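Local coordinates for putative branched-chain amino acid aminotransferase IlvE (Streptococcus mutans, PDB 4DQN), which catalyses transfer of the amino group between branched-chain amino acids and 2-oxoglutarate, using pyridoxal 5'-phosphate as cofactor, at the interface of chains A and B. Sequence-based numbering; all coordinates share one arbitrary frame. Chains: chain A/B, Putative branched-chain amino acid aminotransferase IlvE.

Contact 1: the interface of chains A and B. Residues chain A 92, 180-183; chain B 174-177.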
ATOM      1  N   ARG A  92      -2.082  -6.145 -11.690  1.00 25.17           N
ATOM      2  CA  ARG A  92      -2.824  -5.052 -11.061  1.00 24.98           C
ATOM      3  C   ARG A  92      -1.907  -3.889 -10.680  1.00 27.19           C
ATOM      4  O   ARG A  92      -2.319  -2.723 -10.697  1.00 26.16           O
ATOM      5  CB  ARG A  92      -3.551  -5.570  -9.816  1.00 28.20           C
ATOM      6  CG  ARG A  92      -4.452  -4.553  -9.145  1.00 32.48           C
ATOM      7  CD  ARG A  92      -5.653  -4.170 -10.008  1.00 41.90           C
ATOM      8  NE  ARG A  92      -6.440  -3.130  -9.343  1.00 37.94           N
ATOM      9  CZ  ARG A  92      -7.687  -2.790  -9.665  1.00 48.56           C
ATOM     10  NH1 ARG A  92      -8.316  -3.403 -10.662  1.00 51.21           N
ATOM     11  NH2 ARG A  92      -8.301  -1.822  -8.982  1.00 50.55           N
ATOM     12  N   ALA A 180     -10.628  -0.772  -1.057  1.00 37.99           N
ATOM     13  CA  ALA A 180     -11.685  -0.018  -1.734  1.00 38.17           C
ATOM     14  C   ALA A 180     -12.518  -0.952  -2.613  1.00 40.99           C
ATOM     15  O   ALA A 180     -12.057  -2.050  -2.942  1.00 39.72           O
ATOM     16  CB  ALA A 180     -11.059   1.072  -2.581  1.00 34.90           C
ATOM     17  N   PRO A 181     -13.740  -0.523  -3.005  1.00 43.31           N
ATOM     18  CA  PRO A 181     -14.544  -1.353  -3.921  1.00 37.99           C
ATOM     19  C   PRO A 181     -13.839  -1.641  -5.252  1.00 43.57           C
ATOM     20  O   PRO A 181     -13.925  -2.764  -5.760  1.00 42.04           O
ATOM     21  CB  PRO A 181     -15.798  -0.505  -4.157  1.00 42.94           C
ATOM     22  CG  PRO A 181     -15.929   0.329  -2.905  1.00 42.23           C
ATOM     23  CD  PRO A 181     -14.501   0.640  -2.497  1.00 42.29           C
ATOM     24  N   HIS A 182     -13.155  -0.640  -5.804  1.00 38.23           N
ATOM     25  CA  HIS A 182     -12.350  -0.835  -7.006  1.00 39.65           C
ATOM     26  C   HIS A 182     -10.875  -0.534  -6.730  1.00 42.00           C
ATOM     27  O   HIS A 182     -10.207   0.142  -7.524  1.00 35.37           O
ATOM     28  CB  HIS A 182     -12.860   0.056  -8.140  1.00 39.52           C
ATOM     29  CG  HIS A 182     -14.260  -0.256  -8.569  1.00 45.58           C
ATOM     30  ND1 HIS A 182     -15.215   0.722  -8.763  1.00 45.75           N
ATOM     31  CD2 HIS A 182     -14.869  -1.436  -8.844  1.00 43.07           C
ATOM     32  CE1 HIS A 182     -16.352   0.158  -9.135  1.00 43.77           C
ATOM     33  NE2 HIS A 182     -16.169  -1.150  -9.189  1.00 45.97           N
ATOM     34  N   GLY A 183     -10.375  -1.043  -5.603  1.00 42.82           N
ATOM     35  CA  GLY A 183      -8.991  -0.842  -5.202  1.00 39.19           C
ATOM     36  C   GLY A 183      -8.158  -2.080  -5.482  1.00 45.62           C
ATOM     37  O   GLY A 183      -8.337  -2.734  -6.520  1.00 42.05           O
TER
ATOM     38  N   ASP B 174     -14.826   5.721 -13.326  1.00 40.68           N
ATOM     39  CA  ASP B 174     -15.502   5.282 -12.099  1.00 39.49           C
ATOM     40  C   ASP B 174     -15.224   3.855 -11.610  1.00 39.19           C
ATOM     41  O   ASP B 174     -15.604   3.510 -10.489  1.00 40.30           O
ATOM     42  CB  ASP B 174     -17.015   5.511 -12.217  1.00 37.30           C
ATOM     43  CG  ASP B 174     -17.380   6.971 -12.127  1.00 39.06           C
ATOM     44  OD1 ASP B 174     -17.203   7.534 -11.029  1.00 40.28           O
ATOM     45  OD2 ASP B 174     -17.834   7.556 -13.138  1.00 36.06           O
ATOM     46  N   ASP B 175     -14.570   3.031 -12.427  1.00 36.79           N
ATOM     47  CA  ASP B 175     -14.248   1.664 -11.995  1.00 38.65           C
ATOM     48  C   ASP B 175     -12.862   1.501 -11.327  1.00 39.77           C
ATOM     49  O   ASP B 175     -12.338   0.387 -11.249  1.00 37.59           O
ATOM     50  CB  ASP B 175     -14.429   0.655 -13.143  1.00 37.92           C
ATOM     51  CG  ASP B 175     -13.732   1.084 -14.423  1.00 41.31           C
ATOM     52  OD1 ASP B 175     -13.475   2.299 -14.590  1.00 39.95           O
ATOM     53  OD2 ASP B 175     -13.462   0.209 -15.276  1.00 43.49           O
ATOM     54  N   TYR B 176     -12.278   2.603 -10.842  1.00 41.26           N
ATOM     55  CA  TYR B 176     -11.059   2.540 -10.007  1.00 37.77           C
ATOM     56  C   TYR B 176     -11.145   3.479  -8.802  1.00 40.85           C
ATOM     57  O   TYR B 176     -11.616   4.615  -8.914  1.00 39.04           O
ATOM     58  CB  TYR B 176      -9.784   2.853 -10.815  1.00 33.75           C
ATOM     59  CG  TYR B 176      -9.562   1.954 -12.008  1.00 38.20           C
ATOM     60  CD1 TYR B 176      -9.913   2.371 -13.282  1.00 38.80           C
ATOM     61  CD2 TYR B 176      -9.008   0.684 -11.861  1.00 39.44           C
ATOM     62  CE1 TYR B 176      -9.720   1.560 -14.378  1.00 34.61           C
ATOM     63  CE2 TYR B 176      -8.807  -0.136 -12.958  1.00 41.14           C
ATOM     64  CZ  TYR B 176      -9.171   0.310 -14.214  1.00 41.97           C
ATOM     65  OH  TYR B 176      -8.986  -0.486 -15.324  1.00 45.15           O
ATOM     66  N   ASP B 177     -10.697   2.996  -7.646  1.00 36.68           N
ATOM     67  CA  ASP B 177     -10.563   3.851  -6.467  1.00 37.82           C
ATOM     68  C   ASP B 177      -9.102   3.879  -6.040  1.00 36.99           C
ATOM     69  O   ASP B 177      -8.432   2.843  -6.053  1.00 32.88           O
ATOM     70  CB  ASP B 177     -11.410   3.317  -5.298  1.00 38.56           C
ATOM     71  CG  ASP B 177     -12.897   3.235  -5.625  1.00 43.73           C
ATOM     72  OD1 ASP B 177     -13.452   4.207  -6.194  1.00 40.13           O
ATOM     73  OD2 ASP B 177     -13.510   2.190  -5.290  1.00 39.16           O
TER
HETATM   74  O   HOH W   1      -7.451   1.459  -8.316  1.00 35.76           O
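Two loops, A:Ala180 to A:Gly183 and B:Asp174 to B:Asp177, pair across the two-fold interface of chains A and B, probably the dimer interface of this class-IV aminotransferase, with A:His182 and B:Asp177 hydrogen-bonded twice. The backbone N of A:His182 donates to the carboxylate oxygen OD2 of B:Asp177 at 2.9 Å; OD2 is approached from above the carboxylate plane. In return B:Asp177 N donates to the carbonyl O of A:His182 at 2.9 Å, an almost straight bond (172° at the hydrogen), although the donor stands well above the carbonyl plane. Because CG of B:Asp177 lies anti to its carbonyl carbon and beside its own N (chi1 -60°), the carboxylate and the amide of one residue can engage the two backbone ends of A:His182. A water extends this pairing, lying 2.8 Å from B:Asp177 O and 3.2 Å from A:His182 O.

The imidazole of A:His182 packs on the chain B backbone: CA of B:Asp175 sits over its face, 3.9 Å from the ring centroid, and a weak bond runs from ND1 to B:Asp174 O. The methyl CB of A:Ala180 meets CB of B:Asp177 at 3.5 Å, beside the polar pair. Farther along, the guanidinium of A:Arg92 and the phenol ring of B:Tyr176 are inclined by 48°, and NH2 of A:Arg92 comes in plane at the ring's edge, 3.9 Å from CD2 of B:Tyr176.

Contact 2: the interface of chains A and B. Residues chain A 58, 93-94, 142-144; chain B 196-197.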
ATOM      1  N   GLN A  58       4.643  -0.375  -4.628  1.00 19.38           N
ATOM      2  CA  GLN A  58       4.670  -1.329  -5.737  1.00 22.80           C
ATOM      3  C   GLN A  58       5.351  -2.598  -5.251  1.00 24.46           C
ATOM      4  O   GLN A  58       6.567  -2.796  -5.436  1.00 22.90           O
ATOM      5  CB  GLN A  58       5.346  -0.754  -6.982  1.00 23.88           C
ATOM      6  CG  GLN A  58       4.927  -1.489  -8.256  1.00 25.83           C
ATOM      7  CD  GLN A  58       5.737  -1.086  -9.480  1.00 26.01           C
ATOM      8  OE1 GLN A  58       6.827  -0.511  -9.364  1.00 25.06           O
ATOM      9  NE2 GLN A  58       5.212  -1.397 -10.665  1.00 21.54           N
ATOM     10  N   LEU A  93      -0.661  -4.206 -10.346  1.00 23.40           N
ATOM     11  CA  LEU A  93       0.296  -3.185  -9.925  1.00 26.53           C
ATOM     12  C   LEU A  93       1.325  -2.865 -11.002  1.00 26.33           C
ATOM     13  O   LEU A  93       2.346  -2.230 -10.714  1.00 27.26           O
ATOM     14  CB  LEU A  93       1.014  -3.632  -8.656  1.00 26.97           C
ATOM     15  CG  LEU A  93       0.410  -3.112  -7.353  1.00 29.11           C
ATOM     16  CD1 LEU A  93      -0.985  -3.633  -7.114  1.00 32.00           C
ATOM     17  CD2 LEU A  93       1.324  -3.480  -6.202  1.00 30.06           C
ATOM     18  N   LEU A  94       1.059  -3.301 -12.234  1.00 26.75           N
ATOM     19  CA  LEU A  94       1.955  -3.033 -13.358  1.00 28.16           C
ATOM     20  C   LEU A  94       3.373  -3.543 -13.104  1.00 26.19           C
ATOM     21  O   LEU A  94       4.344  -2.875 -13.467  1.00 28.09           O
ATOM     22  CB  LEU A  94       1.991  -1.516 -13.663  1.00 26.42           C
ATOM     23  CG  LEU A  94       1.026  -0.965 -14.713  1.00 37.58           C
ATOM     24  CD1 LEU A  94      -0.239  -1.768 -14.785  1.00 33.67           C
ATOM     25  CD2 LEU A  94       0.709   0.516 -14.458  1.00 35.90           C
ATOM     26  N   VAL A 142       5.180   9.324  -9.522  1.00 32.62           N
ATOM     27  CA  VAL A 142       4.473   8.029  -9.434  1.00 33.87           C
ATOM     28  C   VAL A 142       4.341   7.286 -10.777  1.00 34.77           C
ATOM     29  O   VAL A 142       3.758   7.798 -11.732  1.00 33.84           O
ATOM     30  CB  VAL A 142       3.099   8.138  -8.716  1.00 36.61           C
ATOM     31  CG1 VAL A 142       2.199   9.176  -9.374  1.00 36.88           C
ATOM     32  CG2 VAL A 142       2.420   6.770  -8.667  1.00 35.10           C
ATOM     33  N   HIS A 143       4.884   6.069 -10.830  1.00 32.77           N
ATOM     34  CA  HIS A 143       5.087   5.360 -12.091  1.00 32.09           C
ATOM     35  C   HIS A 143       5.646   3.977 -11.765  1.00 29.89           C
ATOM     36  O   HIS A 143       6.300   3.806 -10.735  1.00 29.88           O
ATOM     37  CB  HIS A 143       6.100   6.149 -12.926  1.00 34.46           C
ATOM     38  CG  HIS A 143       6.207   5.699 -14.343  1.00 41.14           C
ATOM     39  ND1 HIS A 143       7.227   4.880 -14.790  1.00 42.67           N
ATOM     40  CD2 HIS A 143       5.435   5.959 -15.425  1.00 42.73           C
ATOM     41  CE1 HIS A 143       7.073   4.652 -16.081  1.00 43.08           C
ATOM     42  NE2 HIS A 143       5.991   5.296 -16.493  1.00 45.70           N
ATOM     43  N   PRO A 144       5.390   2.972 -12.625  1.00 35.03           N
ATOM     44  CA  PRO A 144       6.005   1.680 -12.283  1.00 33.32           C
ATOM     45  C   PRO A 144       7.528   1.696 -12.453  1.00 31.53           C
ATOM     46  O   PRO A 144       8.065   2.459 -13.264  1.00 29.83           O
ATOM     47  CB  PRO A 144       5.361   0.692 -13.274  1.00 29.91           C
ATOM     48  CG  PRO A 144       4.811   1.540 -14.387  1.00 38.81           C
ATOM     49  CD  PRO A 144       4.453   2.871 -13.762  1.00 33.70           C
TER
ATOM     50  N   SER B 196      -3.280   3.539  -7.734  1.00 32.00           N
ATOM     51  CA  SER B 196      -3.403   4.530  -8.810  1.00 30.26           C
ATOM     52  C   SER B 196      -2.586   4.204 -10.074  1.00 33.53           C
ATOM     53  O   SER B 196      -2.745   4.874 -11.101  1.00 30.76           O
ATOM     54  CB  SER B 196      -2.993   5.915  -8.300  1.00 32.10           C
ATOM     55  OG  SER B 196      -1.577   6.044  -8.291  1.00 33.82           O
ATOM     56  N   LEU B 197      -1.714   3.195 -10.018  1.00 31.87           N
ATOM     57  CA  LEU B 197      -0.848   2.902 -11.172  1.00 32.78           C
ATOM     58  C   LEU B 197      -1.648   2.485 -12.414  1.00 34.22           C
ATOM     59  O   LEU B 197      -1.438   3.017 -13.510  1.00 34.27           O
ATOM     60  CB  LEU B 197       0.181   1.823 -10.826  1.00 30.87           C
ATOM     61  CG  LEU B 197       1.291   2.224  -9.854  1.00 34.51           C
ATOM     62  CD1 LEU B 197       2.096   0.996  -9.424  1.00 31.39           C
ATOM     63  CD2 LEU B 197       2.187   3.256 -10.506  1.00 33.53           C
TER
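Apolar packing around B:Leu197 dominates this patch: the residue has 107 Å² of its surface hidden by chain A, against 17 Å² of A:Val142 hidden by chain B and less for each of the other residues here. With CG anti to the carbonyl carbon (chi1 -70°), the side chain points into chain A and its two methyls part toward different segments. CD1 meets the aliphatic CG of A:Gln58 at 3.9 Å, the two side chains crossing at about a right angle, and also touches the backbone O of A:Leu93. CD2 of B:Leu197 packs on the A:Val142 to A:Pro144 stretch, 4.0 Å from the CG2 methyl of A:Val142 and 3.8 Å from the carbonyl carbon C of A:His143. Nearer the helix backbone, CD2 of A:Leu94 rests 3.9 Å from B:Leu197 CB and also touches the residue's carbonyl O.

A polar interaction within chain A backs this surface. The amide NE2 of A:Gln58 donates to A:Leu93 O at 3.0 Å, with the acceptor only 12° from the amide plane. This bond ties the A:Gln58 side chain to the backbone that B:Leu197 CD1 touches, and should help fix the amide's rotation.

In the fold, B:Ser196 and B:Leu197 belong to helix 190-205, which presents the leucine to three separate loop segments of chain A.

Contact 3: the interface of chains A and B. Residues chain A 49-50, 54-55; chain B 45, 130, 132, 153.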
ATOM      1  N   GLU A  49      17.093   4.175  -2.580  1.00 23.42           N
ATOM      2  CA  GLU A  49      16.279   5.004  -1.705  1.00 23.55           C
ATOM      3  C   GLU A  49      15.008   5.459  -2.429  1.00 25.51           C
ATOM      4  O   GLU A  49      14.022   5.858  -1.802  1.00 23.67           O
ATOM      5  CB  GLU A  49      17.087   6.236  -1.250  1.00 23.88           C
ATOM      6  CG  GLU A  49      17.475   7.178  -2.401  1.00 24.79           C
ATOM      7  CD  GLU A  49      18.489   8.211  -1.982  1.00 25.10           C
ATOM      8  OE1 GLU A  49      18.790   8.273  -0.773  1.00 25.14           O
ATOM      9  OE2 GLU A  49      18.987   8.967  -2.852  1.00 26.32           O
ATOM     10  N   SER A  50      15.038   5.405  -3.756  1.00 25.49           N
ATOM     11  CA  SER A  50      13.913   5.857  -4.560  1.00 24.32           C
ATOM     12  C   SER A  50      13.093   4.707  -5.140  1.00 24.47           C
ATOM     13  O   SER A  50      12.352   4.913  -6.113  1.00 25.12           O
ATOM     14  CB  SER A  50      14.430   6.720  -5.707  1.00 28.45           C
ATOM     15  OG  SER A  50      13.360   7.476  -6.223  1.00 39.72           O
ATOM     16  N   LEU A  54       8.928   1.244  -1.999  1.00 22.28           N
ATOM     17  CA  LEU A  54       8.975   2.005  -0.756  1.00 23.94           C
ATOM     18  C   LEU A  54       8.138   3.281  -0.808  1.00 23.40           C
ATOM     19  O   LEU A  54       7.607   3.721   0.219  1.00 21.89           O
ATOM     20  CB  LEU A  54      10.425   2.366  -0.409  1.00 23.22           C
ATOM     21  CG  LEU A  54      11.389   1.208  -0.159  1.00 24.85           C
ATOM     22  CD1 LEU A  54      12.811   1.766  -0.038  1.00 24.38           C
ATOM     23  CD2 LEU A  54      10.991   0.450   1.107  1.00 23.84           C
ATOM     24  N   HIS A  55       8.030   3.892  -1.985  1.00 24.56           N
ATOM     25  CA  HIS A  55       7.282   5.151  -2.108  1.00 24.36           C
ATOM     26  C   HIS A  55       5.848   4.967  -2.577  1.00 26.81           C
ATOM     27  O   HIS A  55       4.936   5.631  -2.086  1.00 24.46           O
ATOM     28  CB  HIS A  55       8.011   6.126  -3.045  1.00 27.07           C
ATOM     29  CG  HIS A  55       9.368   6.517  -2.548  1.00 23.67           C
ATOM     30  ND1 HIS A  55       9.622   7.731  -1.945  1.00 24.46           N
ATOM     31  CD2 HIS A  55      10.543   5.837  -2.537  1.00 21.52           C
ATOM     32  CE1 HIS A  55      10.897   7.785  -1.594  1.00 22.62           C
ATOM     33  NE2 HIS A  55      11.475   6.644  -1.938  1.00 22.25           N
TER
ATOM     34  N   LEU B  45      19.486   1.868   0.316  1.00 24.86           N
ATOM     35  CA  LEU B  45      19.019   1.474   1.639  1.00 26.20           C
ATOM     36  C   LEU B  45      19.258  -0.007   1.808  1.00 26.70           C
ATOM     37  O   LEU B  45      19.047  -0.786   0.878  1.00 26.29           O
ATOM     38  CB  LEU B  45      17.533   1.793   1.833  1.00 24.03           C
ATOM     39  CG  LEU B  45      17.159   3.279   1.866  1.00 23.50           C
ATOM     40  CD1 LEU B  45      15.655   3.431   1.718  1.00 26.24           C
ATOM     41  CD2 LEU B  45      17.623   3.939   3.165  1.00 22.83           C
ATOM     42  N   ARG B 130      12.380  14.671  -0.699  1.00 22.91           N
ATOM     43  CA  ARG B 130      11.534  13.507  -0.479  1.00 24.01           C
ATOM     44  C   ARG B 130      11.881  12.816   0.853  1.00 24.47           C
ATOM     45  O   ARG B 130      12.781  11.954   0.908  1.00 24.96           O
ATOM     46  CB  ARG B 130      11.707  12.521  -1.633  1.00 19.14           C
ATOM     47  CG  ARG B 130      10.918  11.218  -1.462  1.00 23.78           C
ATOM     48  CD  ARG B 130       9.421  11.495  -1.525  1.00 21.40           C
ATOM     49  NE  ARG B 130       8.829  10.521  -2.409  1.00 45.46           N
ATOM     50  CZ  ARG B 130       8.138  10.797  -3.500  1.00 33.43           C
ATOM     51  NH1 ARG B 130       7.853  12.047  -3.867  1.00 31.22           N
ATOM     52  NH2 ARG B 130       7.686   9.788  -4.192  1.00 38.16           N
ATOM     53  N   LEU B 132      11.072  10.090   3.655  1.00 21.31           N
ATOM     54  CA  LEU B 132      10.498   8.761   3.565  1.00 20.73           C
ATOM     55  C   LEU B 132      10.601   8.135   4.939  1.00 22.24           C
ATOM     56  O   LEU B 132      11.645   8.246   5.593  1.00 22.70           O
ATOM     57  CB  LEU B 132      11.292   7.914   2.566  1.00 20.62           C
ATOM     58  CG  LEU B 132      10.979   6.422   2.445  1.00 22.07           C
ATOM     59  CD1 LEU B 132       9.669   6.211   1.703  1.00 22.22           C
ATOM     60  CD2 LEU B 132      12.098   5.705   1.728  1.00 20.38           C
ATOM     61  N   PHE B 153      16.024  12.525   1.029  1.00 22.02           N
ATOM     62  CA  PHE B 153      16.914  12.757  -0.100  1.00 23.54           C
ATOM     63  C   PHE B 153      16.337  13.832  -1.020  1.00 25.24           C
ATOM     64  O   PHE B 153      15.164  14.203  -0.890  1.00 23.17           O
ATOM     65  CB  PHE B 153      17.255  11.463  -0.860  1.00 23.36           C
ATOM     66  CG  PHE B 153      16.069  10.717  -1.418  1.00 23.92           C
ATOM     67  CD1 PHE B 153      15.399   9.774  -0.643  1.00 24.59           C
ATOM     68  CD2 PHE B 153      15.678  10.896  -2.741  1.00 23.37           C
ATOM     69  CE1 PHE B 153      14.328   9.060  -1.159  1.00 24.00           C
ATOM     70  CE2 PHE B 153      14.599  10.192  -3.272  1.00 24.62           C
ATOM     71  CZ  PHE B 153      13.925   9.258  -2.485  1.00 23.35           C
TER
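This is a patch of the two-fold subunit interface between two copies of the same chain, joining helix 52-55 and the loop before it in chain A to three strands of chain B; organised round A:His55, it probably helps hold together the dimer expected of this family. NE of B:Arg130 donates to ND1 of A:His55 at 2.9 Å and 166° at the hydrogen; the donor is tilted 27° from the imidazole plane. Bends at chi2 and chi3 bring the arginine chain back alongside the ring. At the opposite nitrogen, A:His55 NE2 donates to A:Glu49 O at 2.7 Å, in the ring plane; together the two bonds should fix the ring's rotation.

Packing completes the setting. B:Leu132 CD1 lies over one imidazole face, 3.9 Å from its centroid, while B:Phe153 turns its CE1-CZ edge toward the CE1-NE2 side of A:His55, an edge-to-face pair with planes 82° apart. CG of A:Glu49 sits over the centre of one face of the B:Phe153 ring, and the A:Glu49 carboxylate stacks nearly parallel to it, with CD 3.5 Å from B:Phe153 CG. Farther out, CD1 of A:Leu54 and CD1 of B:Leu45 touch at 3.7 Å.

By anchoring the chain A segment on strands 126-136 and 147-157 of chain B, the site probably helps keep the two subunits together.

Contacts 1, 2 and 3 follow one another along the two-fold interface: the C-alpha centres of contacts 1 and 2 lie about 14 Å apart, those of contacts 2 and 3 about 15 Å, and those of contacts 1 and 3 about 26 Å. Sequence neighbours connect them. A:Arg92 of contact 1 precedes A:Leu93 of contact 2, and A:His55 of contact 3 lies three residues before A:Gln58 of contact 2. The character changes from polar loop-to-loop pairing through leucine packing to a histidine-centred site. Two-fold symmetry repeats each contact with the chains exchanged, so the subunits are joined at several separate points.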